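Local coordinates for protein histidine--tRNA ligase (Staphylococcus aureus, PDB 1QE0) that catalyses the ATP-dependent attachment of L-histidine to tRNA(His), working as a homodimeric class II aminoacyl-tRNA synthetase, at residues N329-V335 against L378-I384; H351-I357 against L414-K419; Y175-V180 against P202-L206; D47-R51 against E294-G298. All coordinates share one frame. Residue numbers count along the deposited sequence, not the author numbering.

Contact 1 of 4, residues N329-V335 against L378-I384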
loop_
_atom_site.group_PDB
_atom_site.type_symbol
_atom_site.label_atom_id
_atom_site.label_comp_id
_atom_site.label_asym_id
_atom_site.label_seq_id
_atom_site.Cartn_x
_atom_site.Cartn_y
_atom_site.Cartn_z
ATOM N N ASN A 329 16.447 9.843 -7.613
ATOM C CA ASN A 329 17.511 10.813 -7.866
ATOM C C ASN A 329 16.981 12.224 -7.725
ATOM O O ASN A 329 15.896 12.514 -8.201
ATOM C CB ASN A 329 17.989 10.664 -9.316
ATOM C CG ASN A 329 19.337 10.001 -9.429
ATOM O OD1 ASN A 329 19.670 9.090 -8.661
ATOM N ND2 ASN A 329 20.124 10.439 -10.405
ATOM N N LEU A 330 17.764 13.109 -7.128
ATOM C CA LEU A 330 17.374 14.499 -6.977
ATOM C C LEU A 330 17.619 15.156 -8.332
ATOM O O LEU A 330 18.634 14.901 -8.961
ATOM C CB LEU A 330 18.279 15.165 -5.944
ATOM C CG LEU A 330 17.755 16.291 -5.065
ATOM C CD1 LEU A 330 16.572 15.802 -4.255
ATOM C CD2 LEU A 330 18.835 16.731 -4.123
ATOM N N ASP A 331 16.707 15.992 -8.795
ATOM C CA ASP A 331 16.898 16.690 -10.068
ATOM C C ASP A 331 17.911 17.821 -10.029
ATOM O O ASP A 331 18.633 17.997 -10.969
ATOM C CB ASP A 331 15.608 17.327 -10.550
ATOM C CG ASP A 331 14.821 16.436 -11.413
ATOM O OD1 ASP A 331 13.861 15.833 -10.886
ATOM O OD2 ASP A 331 15.150 16.363 -12.623
ATOM N N LEU A 332 17.966 18.585 -8.945
ATOM C CA LEU A 332 18.851 19.728 -8.878
ATOM C C LEU A 332 19.342 19.971 -7.488
ATOM O O LEU A 332 18.520 20.083 -6.579
ATOM C CB LEU A 332 18.059 20.974 -9.248
ATOM C CG LEU A 332 18.752 22.198 -9.851
ATOM C CD1 LEU A 332 17.949 23.428 -9.485
ATOM C CD2 LEU A 332 20.196 22.345 -9.390
ATOM N N PHE A 333 20.660 20.058 -7.307
ATOM C CA PHE A 333 21.175 20.392 -5.992
ATOM C C PHE A 333 21.764 21.808 -6.080
ATOM O O PHE A 333 22.518 22.126 -7.023
ATOM C CB PHE A 333 22.176 19.382 -5.471
ATOM C CG PHE A 333 22.513 19.580 -4.008
ATOM C CD1 PHE A 333 21.778 18.950 -3.036
ATOM C CD2 PHE A 333 23.569 20.403 -3.616
ATOM C CE1 PHE A 333 22.081 19.124 -1.704
ATOM C CE2 PHE A 333 23.880 20.583 -2.267
ATOM C CZ PHE A 333 23.137 19.942 -1.309
ATOM N N ILE A 334 21.324 22.673 -5.165
ATOM C CA ILE A 334 21.753 24.069 -5.126
ATOM C C ILE A 334 22.914 24.316 -4.162
ATOM O O ILE A 334 22.790 24.074 -2.951
ATOM C CB ILE A 334 20.561 24.968 -4.769
ATOM C CG1 ILE A 334 19.483 24.831 -5.850
ATOM C CG2 ILE A 334 20.976 26.400 -4.660
ATOM C CD1 ILE A 334 18.179 25.455 -5.469
ATOM N N VAL A 335 24.047 24.731 -4.749
ATOM C CA VAL A 335 25.290 25.052 -4.054
ATOM C C VAL A 335 25.317 26.560 -3.978
ATOM O O VAL A 335 25.254 27.216 -5.018
ATOM C CB VAL A 335 26.483 24.638 -4.890
ATOM C CG1 VAL A 335 27.781 25.100 -4.220
ATOM C CG2 VAL A 335 26.456 23.137 -5.123
ATOM N N LEU A 378 23.357 12.605 -3.026
ATOM C CA LEU A 378 21.912 12.620 -3.240
ATOM C C LEU A 378 21.514 12.207 -4.662
ATOM O O LEU A 378 20.331 12.097 -4.966
ATOM C CB LEU A 378 21.415 14.037 -3.009
ATOM C CG LEU A 378 21.080 14.441 -1.585
ATOM C CD1 LEU A 378 21.858 13.671 -0.581
ATOM C CD2 LEU A 378 21.337 15.904 -1.455
ATOM N N GLY A 379 22.485 12.019 -5.549
ATOM C CA GLY A 379 22.149 11.668 -6.916
ATOM C C GLY A 379 21.668 12.836 -7.786
ATOM O O GLY A 379 21.050 12.614 -8.845
ATOM N N ALA A 380 21.976 14.071 -7.374
ATOM C CA ALA A 380 21.611 15.271 -8.126
ATOM C C ALA A 380 22.012 15.163 -9.584
ATOM O O ALA A 380 23.198 15.179 -9.902
ATOM C CB ALA A 380 22.286 16.454 -7.536
ATOM N N LYS A 381 21.035 15.030 -10.475
ATOM C CA LYS A 381 21.343 14.930 -11.894
ATOM C C LYS A 381 22.084 16.163 -12.320
ATOM O O LYS A 381 22.983 16.079 -13.132
ATOM C CB LYS A 381 20.088 14.827 -12.743
ATOM C CG LYS A 381 19.353 13.531 -12.682
ATOM C CD LYS A 381 18.079 13.725 -13.442
ATOM C CE LYS A 381 17.222 12.481 -13.452
ATOM N NZ LYS A 381 16.116 12.653 -14.468
ATOM N N PHE A 382 21.673 17.314 -11.804
ATOM C CA PHE A 382 22.311 18.584 -12.132
ATOM C C PHE A 382 22.698 19.317 -10.892
ATOM O O PHE A 382 22.249 18.967 -9.805
ATOM C CB PHE A 382 21.383 19.463 -12.937
ATOM C CG PHE A 382 20.939 18.829 -14.182
ATOM C CD1 PHE A 382 21.565 19.119 -15.370
ATOM C CD2 PHE A 382 19.955 17.867 -14.154
ATOM C CE1 PHE A 382 21.217 18.440 -16.527
ATOM C CE2 PHE A 382 19.603 17.187 -15.289
ATOM C CZ PHE A 382 20.238 17.473 -16.485
ATOM N N THR A 383 23.478 20.376 -11.070
ATOM C CA THR A 383 23.958 21.187 -9.973
ATOM C C THR A 383 24.059 22.634 -10.424
ATOM O O THR A 383 24.021 22.931 -11.618
ATOM C CB THR A 383 25.327 20.662 -9.520
ATOM O OG1 THR A 383 25.153 19.727 -8.455
ATOM C CG2 THR A 383 26.240 21.748 -9.071
ATOM N N ILE A 384 24.021 23.539 -9.452
ATOM C CA ILE A 384 24.201 24.968 -9.703
ATOM C C ILE A 384 24.878 25.562 -8.459
ATOM O O ILE A 384 24.672 25.060 -7.334
ATOM C CB ILE A 384 22.898 25.739 -10.008
ATOM C CG1 ILE A 384 21.955 25.680 -8.842
ATOM C CG2 ILE A 384 22.251 25.261 -11.262
ATOM C CD1 ILE A 384 20.803 26.597 -9.048
#
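Two adjacent parallel strands of the alpha/beta anticodon-binding domain, 332-335 and 382-384, lie in register, with Leu-332 beside Phe-382, Phe-333 beside Thr-383 and Ile-334 beside Ile-384. Phe-333 bonds to the residues flanking its partner, from its N to Phe-382 O and from Ile-384 N to its O (both 3.2 Å), and Val-335 N reaches Ile-384 O at 2.7 Å. On one face, the t rotamer of Phe-333 sets its CB 3.6 Å from Ala-380 CB and its CE1 3.3 Å from Leu-378 CD2, under helix 368-377. Gly-379, with positive phi, ends that helix in a Schellman motif. On the other face, Ile-384 takes chi1 p and chi2 t, and its CD1 lies 3.9 Å from Ile-334 CG1 while its CG1 lies 3.8 Å from CD2 of Leu-332, itself t at both chi angles. Helix 338-353 packs on this face, and Phe-382 (m) meets Phe-418 edge-to-face. Ahead of the strands the pairing already begins, with Lys-381 N donating to Leu-330 O at 2.8 Å. The Lys-381 side chain is m at chi1 and extended beyond, which leaves NZ 4.3 Å from Asp-331 OD2, too far for a salt bridge.

Contact 2 of 4, residues H351-I357 against L414-K419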
loop_
_atom_site.group_PDB
_atom_site.type_symbol
_atom_site.label_atom_id
_atom_site.label_comp_id
_atom_site.label_asym_id
_atom_site.label_seq_id
_atom_site.Cartn_x
_atom_site.Cartn_y
_atom_site.Cartn_z
ATOM N N HIS A 351 10.329 27.348 -4.816
ATOM C CA HIS A 351 9.817 27.513 -6.178
ATOM C C HIS A 351 9.818 26.228 -6.970
ATOM O O HIS A 351 8.819 25.813 -7.549
ATOM C CB HIS A 351 10.648 28.538 -6.945
ATOM C CG HIS A 351 9.816 29.463 -7.771
ATOM N ND1 HIS A 351 9.558 29.253 -9.120
ATOM C CD2 HIS A 351 9.060 30.516 -7.387
ATOM C CE1 HIS A 351 8.665 30.137 -9.515
ATOM N NE2 HIS A 351 8.343 30.916 -8.489
ATOM N N LEU A 352 10.992 25.647 -7.046
ATOM C CA LEU A 352 11.175 24.431 -7.770
ATOM C C LEU A 352 10.255 23.362 -7.212
ATOM O O LEU A 352 9.512 22.781 -7.970
ATOM C CB LEU A 352 12.634 24.004 -7.688
ATOM C CG LEU A 352 13.672 24.956 -8.285
ATOM C CD1 LEU A 352 15.004 24.456 -7.923
ATOM C CD2 LEU A 352 13.555 25.049 -9.761
ATOM N N ARG A 353 10.231 23.164 -5.893
ATOM C CA ARG A 353 9.395 22.140 -5.267
ATOM C C ARG A 353 7.912 22.310 -5.559
ATOM O O ARG A 353 7.171 21.337 -5.692
ATOM C CB ARG A 353 9.652 22.098 -3.782
ATOM C CG ARG A 353 11.074 21.780 -3.498
ATOM C CD ARG A 353 11.365 21.633 -2.002
ATOM N NE ARG A 353 12.633 20.941 -1.769
ATOM C CZ ARG A 353 13.433 21.141 -0.733
ATOM N NH1 ARG A 353 13.104 22.012 0.183
ATOM N NH2 ARG A 353 14.574 20.477 -0.620
ATOM N N HIS A 354 7.489 23.557 -5.722
ATOM C CA HIS A 354 6.103 23.847 -6.055
ATOM C C HIS A 354 5.835 23.598 -7.519
ATOM O O HIS A 354 4.751 23.892 -8.003
ATOM C CB HIS A 354 5.775 25.283 -5.733
ATOM C CG HIS A 354 5.269 25.460 -4.348
ATOM N ND1 HIS A 354 3.931 25.397 -4.037
ATOM C CD2 HIS A 354 5.922 25.595 -3.175
ATOM C CE1 HIS A 354 3.782 25.476 -2.731
ATOM N NE2 HIS A 354 4.973 25.597 -2.183
ATOM N N ASN A 355 6.817 23.047 -8.219
ATOM C CA ASN A 355 6.683 22.761 -9.632
ATOM C C ASN A 355 7.089 21.358 -10.033
ATOM O O ASN A 355 7.451 21.124 -11.169
ATOM C CB ASN A 355 7.466 23.765 -10.442
ATOM C CG ASN A 355 6.730 25.055 -10.624
ATOM O OD1 ASN A 355 6.137 25.277 -11.661
ATOM N ND2 ASN A 355 6.777 25.930 -9.630
ATOM N N GLY A 356 7.065 20.428 -9.090
ATOM C CA GLY A 356 7.398 19.053 -9.410
ATOM C C GLY A 356 8.842 18.751 -9.721
ATOM O O GLY A 356 9.122 17.733 -10.352
ATOM N N ILE A 357 9.740 19.665 -9.372
ATOM C CA ILE A 357 11.172 19.464 -9.569
ATOM C C ILE A 357 11.712 18.960 -8.243
ATOM O O ILE A 357 11.340 19.475 -7.218
ATOM C CB ILE A 357 11.906 20.783 -9.898
ATOM C CG1 ILE A 357 11.639 21.172 -11.338
ATOM C CG2 ILE A 357 13.417 20.619 -9.689
ATOM C CD1 ILE A 357 10.750 22.326 -11.504
ATOM N N LEU A 414 15.621 29.238 -14.393
ATOM C CA LEU A 414 15.715 28.025 -13.593
ATOM C C LEU A 414 14.449 27.163 -13.392
ATOM O O LEU A 414 14.497 25.984 -13.690
ATOM C CB LEU A 414 16.361 28.281 -12.265
ATOM C CG LEU A 414 17.548 27.382 -11.935
ATOM C CD1 LEU A 414 17.315 26.001 -12.436
ATOM C CD2 LEU A 414 18.758 27.910 -12.594
ATOM N N VAL A 415 13.355 27.715 -12.931
ATOM C CA VAL A 415 12.177 26.871 -12.742
ATOM C C VAL A 415 11.657 26.385 -14.088
ATOM O O VAL A 415 11.425 25.209 -14.288
ATOM C CB VAL A 415 10.988 27.508 -11.921
ATOM C CG1 VAL A 415 10.786 26.733 -10.679
ATOM C CG2 VAL A 415 11.245 28.973 -11.493
ATOM N N GLU A 416 11.526 27.333 -15.013
ATOM C CA GLU A 416 11.055 27.113 -16.385
ATOM C C GLU A 416 11.835 26.041 -17.105
ATOM O O GLU A 416 11.286 25.245 -17.875
ATOM C CB GLU A 416 11.338 28.378 -17.207
ATOM C CG GLU A 416 10.223 29.353 -17.360
ATOM C CD GLU A 416 8.948 28.747 -17.970
ATOM O OE1 GLU A 416 8.428 29.407 -18.917
ATOM O OE2 GLU A 416 8.432 27.686 -17.467
ATOM N N TYR A 417 13.145 26.175 -17.009
ATOM C CA TYR A 417 14.115 25.322 -17.660
ATOM C C TYR A 417 14.132 23.920 -17.127
ATOM O O TYR A 417 14.554 23.005 -17.832
ATOM C CB TYR A 417 15.473 25.971 -17.491
ATOM C CG TYR A 417 16.648 25.256 -18.122
ATOM C CD1 TYR A 417 17.598 24.652 -17.324
ATOM C CD2 TYR A 417 16.816 25.249 -19.510
ATOM C CE1 TYR A 417 18.713 24.029 -17.879
ATOM C CE2 TYR A 417 17.934 24.634 -20.113
ATOM C CZ TYR A 417 18.885 24.024 -19.282
ATOM O OH TYR A 417 19.997 23.378 -19.790
ATOM N N PHE A 418 13.883 23.775 -15.833
ATOM C CA PHE A 418 13.859 22.467 -15.246
ATOM C C PHE A 418 12.490 21.884 -15.416
ATOM O O PHE A 418 12.363 20.713 -15.685
ATOM C CB PHE A 418 14.345 22.467 -13.809
ATOM C CG PHE A 418 15.825 22.234 -13.683
ATOM C CD1 PHE A 418 16.322 20.958 -13.447
ATOM C CD2 PHE A 418 16.728 23.278 -13.839
ATOM C CE1 PHE A 418 17.694 20.730 -13.365
ATOM C CE2 PHE A 418 18.117 23.040 -13.756
ATOM C CZ PHE A 418 18.587 21.773 -13.523
ATOM N N LYS A 419 11.482 22.741 -15.366
ATOM C CA LYS A 419 10.120 22.277 -15.535
ATOM C C LYS A 419 10.122 21.573 -16.878
ATOM O O LYS A 419 10.015 20.356 -16.928
ATOM C CB LYS A 419 9.190 23.452 -15.565
ATOM C CG LYS A 419 7.783 23.107 -15.198
ATOM C CD LYS A 419 7.011 24.378 -15.029
ATOM C CE LYS A 419 5.530 24.139 -14.837
ATOM N NZ LYS A 419 4.797 25.322 -15.432
#
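Apolar contacts dominate where the C-terminal end of helix 338-353 and the turn after it meet the last helix of the chain. Val-415 is central: its CG1 lies 3.4 Å from Leu-352 CD2 and 4.5 Å from Ile-357 CD1, while its CG2 sits very tightly, 2.9 Å from His-351 ND1. Ile-357 also packs its CG1 against Phe-418 CB at 3.9 Å, and Asn-355 OD1 touches Lys-419 CE, 3.4 Å away, at the exposed margin. No hydrogen bond joins the segments. The polar interactions are instead internal or directed elsewhere. Asn-355 ND2 bonds to His-351 O (2.9 Å), holding the turn against the final helical residues. Arg-353 points away, forming salt bridges with Asp-360 and with Glu-142 of the second subunit, and His-354 stacks on His-149 of that subunit. Leu-352, Leu-414 and Phe-418 all rest on Leu-332 of strand 332-336. Two helices side by side on one face of a mixed sheet, with helix 368-377 on the other, form the layered alpha/beta fold of a class II anticodon-binding domain.

Contact 3 of 4, residues Y175-V180 against P202-L206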
loop_
_atom_site.group_PDB
_atom_site.type_symbol
_atom_site.label_atom_id
_atom_site.label_comp_id
_atom_site.label_asym_id
_atom_site.label_seq_id
_atom_site.Cartn_x
_atom_site.Cartn_y
_atom_site.Cartn_z
ATOM N N TYR A 175 -15.744 -38.968 -0.866
ATOM C CA TYR A 175 -14.324 -39.310 -0.759
ATOM C C TYR A 175 -13.967 -39.472 0.692
ATOM O O TYR A 175 -13.028 -40.178 1.025
ATOM C CB TYR A 175 -13.416 -38.232 -1.347
ATOM C CG TYR A 175 -11.985 -38.310 -0.824
ATOM C CD1 TYR A 175 -11.527 -37.429 0.150
ATOM C CD2 TYR A 175 -11.106 -39.278 -1.289
ATOM C CE1 TYR A 175 -10.229 -37.510 0.642
ATOM C CE2 TYR A 175 -9.813 -39.373 -0.802
ATOM C CZ TYR A 175 -9.374 -38.488 0.160
ATOM O OH TYR A 175 -8.081 -38.589 0.634
ATOM N N ASN A 176 -14.647 -38.725 1.548
ATOM C CA ASN A 176 -14.399 -38.825 2.981
ATOM C C ASN A 176 -14.838 -40.199 3.481
ATOM O O ASN A 176 -14.132 -40.846 4.254
ATOM C CB ASN A 176 -15.123 -37.724 3.745
ATOM C CG ASN A 176 -14.332 -36.420 3.787
ATOM O OD1 ASN A 176 -13.103 -36.417 3.759
ATOM N ND2 ASN A 176 -15.042 -35.305 3.904
ATOM N N GLU A 177 -15.988 -40.662 3.002
ATOM C CA GLU A 177 -16.506 -41.976 3.378
ATOM C C GLU A 177 -15.494 -43.063 3.019
ATOM O O GLU A 177 -15.259 -43.972 3.802
ATOM C CB GLU A 177 -17.855 -42.234 2.710
ATOM C CG GLU A 177 -18.801 -41.064 2.923
ATOM C CD GLU A 177 -20.245 -41.358 2.601
ATOM O OE1 GLU A 177 -21.092 -41.095 3.489
ATOM O OE2 GLU A 177 -20.535 -41.813 1.469
ATOM N N ALA A 178 -14.853 -42.939 1.866
ATOM C CA ALA A 178 -13.856 -43.908 1.446
ATOM C C ALA A 178 -12.682 -43.945 2.444
ATOM O O ALA A 178 -12.183 -45.019 2.773
ATOM C CB ALA A 178 -13.380 -43.584 0.057
ATOM N N LEU A 179 -12.241 -42.781 2.923
ATOM C CA LEU A 179 -11.151 -42.699 3.915
ATOM C C LEU A 179 -11.561 -43.360 5.242
ATOM O O LEU A 179 -10.721 -43.795 6.019
ATOM C CB LEU A 179 -10.793 -41.237 4.202
ATOM C CG LEU A 179 -10.028 -40.359 3.218
ATOM C CD1 LEU A 179 -10.490 -38.926 3.360
ATOM C CD2 LEU A 179 -8.537 -40.467 3.458
ATOM N N VAL A 180 -12.848 -43.335 5.541
ATOM C CA VAL A 180 -13.344 -43.946 6.756
ATOM C C VAL A 180 -13.446 -45.452 6.595
ATOM O O VAL A 180 -13.228 -46.190 7.545
ATOM C CB VAL A 180 -14.696 -43.415 7.096
ATOM C CG1 VAL A 180 -15.179 -44.039 8.392
ATOM C CG2 VAL A 180 -14.633 -41.915 7.192
ATOM N N PRO A 202 -11.733 -37.196 7.721
ATOM C CA PRO A 202 -10.646 -38.155 7.556
ATOM C C PRO A 202 -9.433 -37.582 6.833
ATOM O O PRO A 202 -8.301 -37.933 7.152
ATOM C CB PRO A 202 -11.300 -39.259 6.731
ATOM C CG PRO A 202 -12.744 -39.145 7.069
ATOM C CD PRO A 202 -12.959 -37.682 7.070
ATOM N N MET A 203 -9.670 -36.684 5.876
ATOM C CA MET A 203 -8.591 -36.076 5.088
ATOM C C MET A 203 -7.487 -35.494 5.924
ATOM O O MET A 203 -6.348 -35.469 5.500
ATOM C CB MET A 203 -9.130 -34.991 4.162
ATOM C CG MET A 203 -8.089 -34.438 3.211
ATOM S SD MET A 203 -8.844 -33.560 1.823
ATOM C CE MET A 203 -7.958 -34.295 0.489
ATOM N N ARG A 204 -7.841 -35.024 7.119
ATOM C CA ARG A 204 -6.880 -34.426 8.046
ATOM C C ARG A 204 -6.008 -35.510 8.632
ATOM O O ARG A 204 -4.973 -35.227 9.228
ATOM C CB ARG A 204 -7.608 -33.674 9.165
ATOM C CG ARG A 204 -7.321 -32.196 9.215
ATOM C CD ARG A 204 -5.841 -31.998 9.392
ATOM N NE ARG A 204 -5.449 -30.591 9.374
ATOM C CZ ARG A 204 -5.583 -29.762 10.406
ATOM N NH1 ARG A 204 -6.123 -30.208 11.541
ATOM N NH2 ARG A 204 -5.093 -28.521 10.338
ATOM N N ILE A 205 -6.463 -36.747 8.489
ATOM C CA ILE A 205 -5.728 -37.894 8.990
ATOM C C ILE A 205 -4.514 -38.170 8.121
ATOM O O ILE A 205 -3.481 -38.614 8.629
ATOM C CB ILE A 205 -6.616 -39.172 9.062
ATOM C CG1 ILE A 205 -7.674 -39.030 10.165
ATOM C CG2 ILE A 205 -5.763 -40.422 9.301
ATOM C CD1 ILE A 205 -8.444 -40.309 10.458
ATOM N N LEU A 206 -4.650 -37.936 6.817
ATOM C CA LEU A 206 -3.547 -38.156 5.871
ATOM C C LEU A 206 -2.234 -37.502 6.303
ATOM O O LEU A 206 -1.216 -37.877 5.684
ATOM C CB LEU A 206 -3.931 -37.718 4.455
ATOM C CG LEU A 206 -5.081 -38.564 3.896
ATOM C CD1 LEU A 206 -5.318 -38.243 2.440
ATOM C CD2 LEU A 206 -4.763 -40.035 4.054
#
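Pro-202, Leu-179 and Met-203 account for most of the buried surface between helix 169-183 and a short 3-10 turn. Pro-202, at the start of the turn, directs its ring at the helix: CB is 3.3 Å from Leu-179 CB and CG 3.4 Å from Val-180 CG2, while CD lies 3.5 Å from Asn-176 OD1. Leu-179 in turn spans the turn with its two methyls, CD1 lying 4.2 Å from Met-203 CB and CD2 3.8 Å from Leu-206 CD2. Met-203 is extended at chi1 and chi2, which carries its CE along the helix to 3.9 Å from Tyr-175 CE1. The join has no hydrogen bond across it and rests on apolar fit; the Tyr-175 hydroxyl bonds to Pro-221 O, and its ring meets Phe-226 edge-to-face. The chain that links the two segments contains the Cys-191 to Cys-194 disulfide. Lying in sequence between the motif 2 strands and motif 3, this helix-and-loop region is consistent with the small insertion domain that histidyl-tRNA synthetases add to the class II catalytic core.

Contact 4 of 4, residues D47-R51 against E294-G298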
loop_
_atom_site.group_PDB
_atom_site.type_symbol
_atom_site.label_atom_id
_atom_site.label_comp_id
_atom_site.label_asym_id
_atom_site.label_seq_id
_atom_site.Cartn_x
_atom_site.Cartn_y
_atom_site.Cartn_z
ATOM N N ASP A 47 -11.787 -14.029 18.587
ATOM C CA ASP A 47 -12.798 -14.972 18.142
ATOM C C ASP A 47 -12.967 -15.142 16.628
ATOM O O ASP A 47 -13.684 -16.033 16.196
ATOM C CB ASP A 47 -14.136 -14.651 18.827
ATOM C CG ASP A 47 -14.110 -14.933 20.339
ATOM O OD1 ASP A 47 -15.031 -15.628 20.818
ATOM O OD2 ASP A 47 -13.183 -14.471 21.054
ATOM N N LEU A 48 -12.308 -14.313 15.823
ATOM C CA LEU A 48 -12.415 -14.447 14.373
ATOM C C LEU A 48 -11.393 -15.474 13.924
ATOM O O LEU A 48 -11.661 -16.350 13.094
ATOM C CB LEU A 48 -12.129 -13.114 13.682
ATOM C CG LEU A 48 -12.125 -13.043 12.157
ATOM C CD1 LEU A 48 -13.477 -13.295 11.589
ATOM C CD2 LEU A 48 -11.690 -11.689 11.777
ATOM N N PHE A 49 -10.210 -15.359 14.505
ATOM C CA PHE A 49 -9.106 -16.249 14.191
ATOM C C PHE A 49 -9.173 -17.534 15.015
ATOM O O PHE A 49 -8.409 -18.480 14.795
ATOM C CB PHE A 49 -7.797 -15.503 14.421
ATOM C CG PHE A 49 -7.722 -14.211 13.676
ATOM C CD1 PHE A 49 -7.659 -14.203 12.279
ATOM C CD2 PHE A 49 -7.770 -13.002 14.351
ATOM C CE1 PHE A 49 -7.646 -13.005 11.568
ATOM C CE2 PHE A 49 -7.758 -11.793 13.644
ATOM C CZ PHE A 49 -7.697 -11.795 12.249
ATOM N N ALA A 50 -10.088 -17.556 15.977
ATOM C CA ALA A 50 -10.300 -18.717 16.835
ATOM C C ALA A 50 -10.884 -19.864 15.978
ATOM O O ALA A 50 -10.518 -21.029 16.153
ATOM C CB ALA A 50 -11.284 -18.335 17.991
ATOM N N ARG A 51 -11.704 -19.492 14.999
ATOM C CA ARG A 51 -12.413 -20.420 14.120
ATOM C C ARG A 51 -11.601 -21.552 13.503
ATOM O O ARG A 51 -10.357 -21.477 13.590
ATOM C CB ARG A 51 -13.106 -19.633 13.000
ATOM C CG ARG A 51 -13.953 -18.487 13.484
ATOM C CD ARG A 51 -15.029 -18.989 14.374
ATOM N NE ARG A 51 -16.313 -18.477 13.956
ATOM C CZ ARG A 51 -16.963 -17.523 14.591
ATOM N NH1 ARG A 51 -16.442 -16.986 15.680
ATOM N NH2 ARG A 51 -18.127 -17.098 14.123
ATOM N N GLU A 294 -19.564 -19.318 6.288
ATOM C CA GLU A 294 -20.477 -19.848 7.294
ATOM C C GLU A 294 -19.788 -20.102 8.628
ATOM O O GLU A 294 -20.408 -20.021 9.680
ATOM C CB GLU A 294 -21.115 -21.116 6.762
ATOM C CG GLU A 294 -20.947 -21.255 5.259
ATOM C CD GLU A 294 -21.885 -22.259 4.669
ATOM O OE1 GLU A 294 -21.480 -23.410 4.393
ATOM O OE2 GLU A 294 -23.050 -21.894 4.499
ATOM N N LEU A 295 -18.508 -20.422 8.596
ATOM C CA LEU A 295 -17.784 -20.614 9.833
ATOM C C LEU A 295 -17.643 -19.221 10.463
ATOM O O LEU A 295 -17.537 -19.090 11.672
ATOM C CB LEU A 295 -16.406 -21.225 9.578
ATOM C CG LEU A 295 -16.399 -22.577 8.869
ATOM C CD1 LEU A 295 -15.024 -23.113 8.813
ATOM C CD2 LEU A 295 -17.263 -23.556 9.577
ATOM N N LEU A 296 -17.626 -18.170 9.648
ATOM C CA LEU A 296 -17.554 -16.818 10.197
ATOM C C LEU A 296 -18.947 -16.189 10.460
ATOM O O LEU A 296 -19.053 -14.983 10.676
ATOM C CB LEU A 296 -16.733 -15.931 9.264
ATOM C CG LEU A 296 -15.218 -16.102 9.364
ATOM C CD1 LEU A 296 -14.903 -16.830 10.627
ATOM C CD2 LEU A 296 -14.631 -16.851 8.201
ATOM N N ASP A 297 -19.990 -17.024 10.508
ATOM C CA ASP A 297 -21.385 -16.604 10.704
ATOM C C ASP A 297 -21.930 -15.832 9.505
ATOM O O ASP A 297 -22.572 -14.802 9.686
ATOM C CB ASP A 297 -21.551 -15.733 11.951
ATOM C CG ASP A 297 -20.988 -16.368 13.210
ATOM O OD1 ASP A 297 -20.912 -15.640 14.211
ATOM O OD2 ASP A 297 -20.617 -17.561 13.222
ATOM N N GLY A 298 -21.703 -16.320 8.291
ATOM C CA GLY A 298 -22.193 -15.606 7.126
ATOM C C GLY A 298 -22.875 -16.518 6.136
ATOM O O GLY A 298 -22.961 -17.723 6.406
#
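A salt bridge from Arg-51 NH2 to Asp-297 OD2, 2.7 Å long, links the region of the short helix 46-49 in the class II catalytic domain to the turn that follows helix 292-295, which itself comes after a long strand of the antiparallel core. Arg-51 NE also donates to Leu-295 O at 2.7 Å, with a weak second bond to the same oxygen from NH2 (3.2 Å). Both acceptors lie near the plane of the guanidinium, at its edge, so one arginine gathers a carbonyl at the end of the helix and a carboxylate just beyond it. Within its own segment, NH1 makes a weak bond to Asp-47 O at 3.0 Å, tying the side chain back to the preceding residues. Asp-297 has positive phi, and its N bonds to Glu-294 O (3.1 Å), which closes the turn that presents the carboxylate. Inward of this polar group the contact becomes apolar: Arg-51 CG lies 3.4 Å from Leu-296 CD1. Both Leu-48 and Leu-296 rest on helix 82-91, and Ile-2 of the second subunit packs on Leu-48 and Arg-51. Beneath the arginine, the two leucines touch through Leu-48 CD1 and Leu-296 CD1, 3.9 Å apart.

In the fold
Following the chain from the N terminus, contact 4 opens first and closes a loop of 242 residues, joining an early short helix to a turn late in the catalytic domain. Contact 3 is nested within that loop and closes just 21 residues; its centre lies about 24 Å from that of contact 4, without touching it. The chain then enters the anticodon-binding domain, where contacts 1 and 2 cross: their segments alternate as 329-335, 351-357, 378-384 and 414-419. These two touch, the helices of contact 2 packing on the sheet of contact 1, so sheet and helices form one interlocked unit. Its contact centres lie 54 to 69 Å from those of contacts 3 and 4. Contacts 1, 2 and 4 also touch the second subunit.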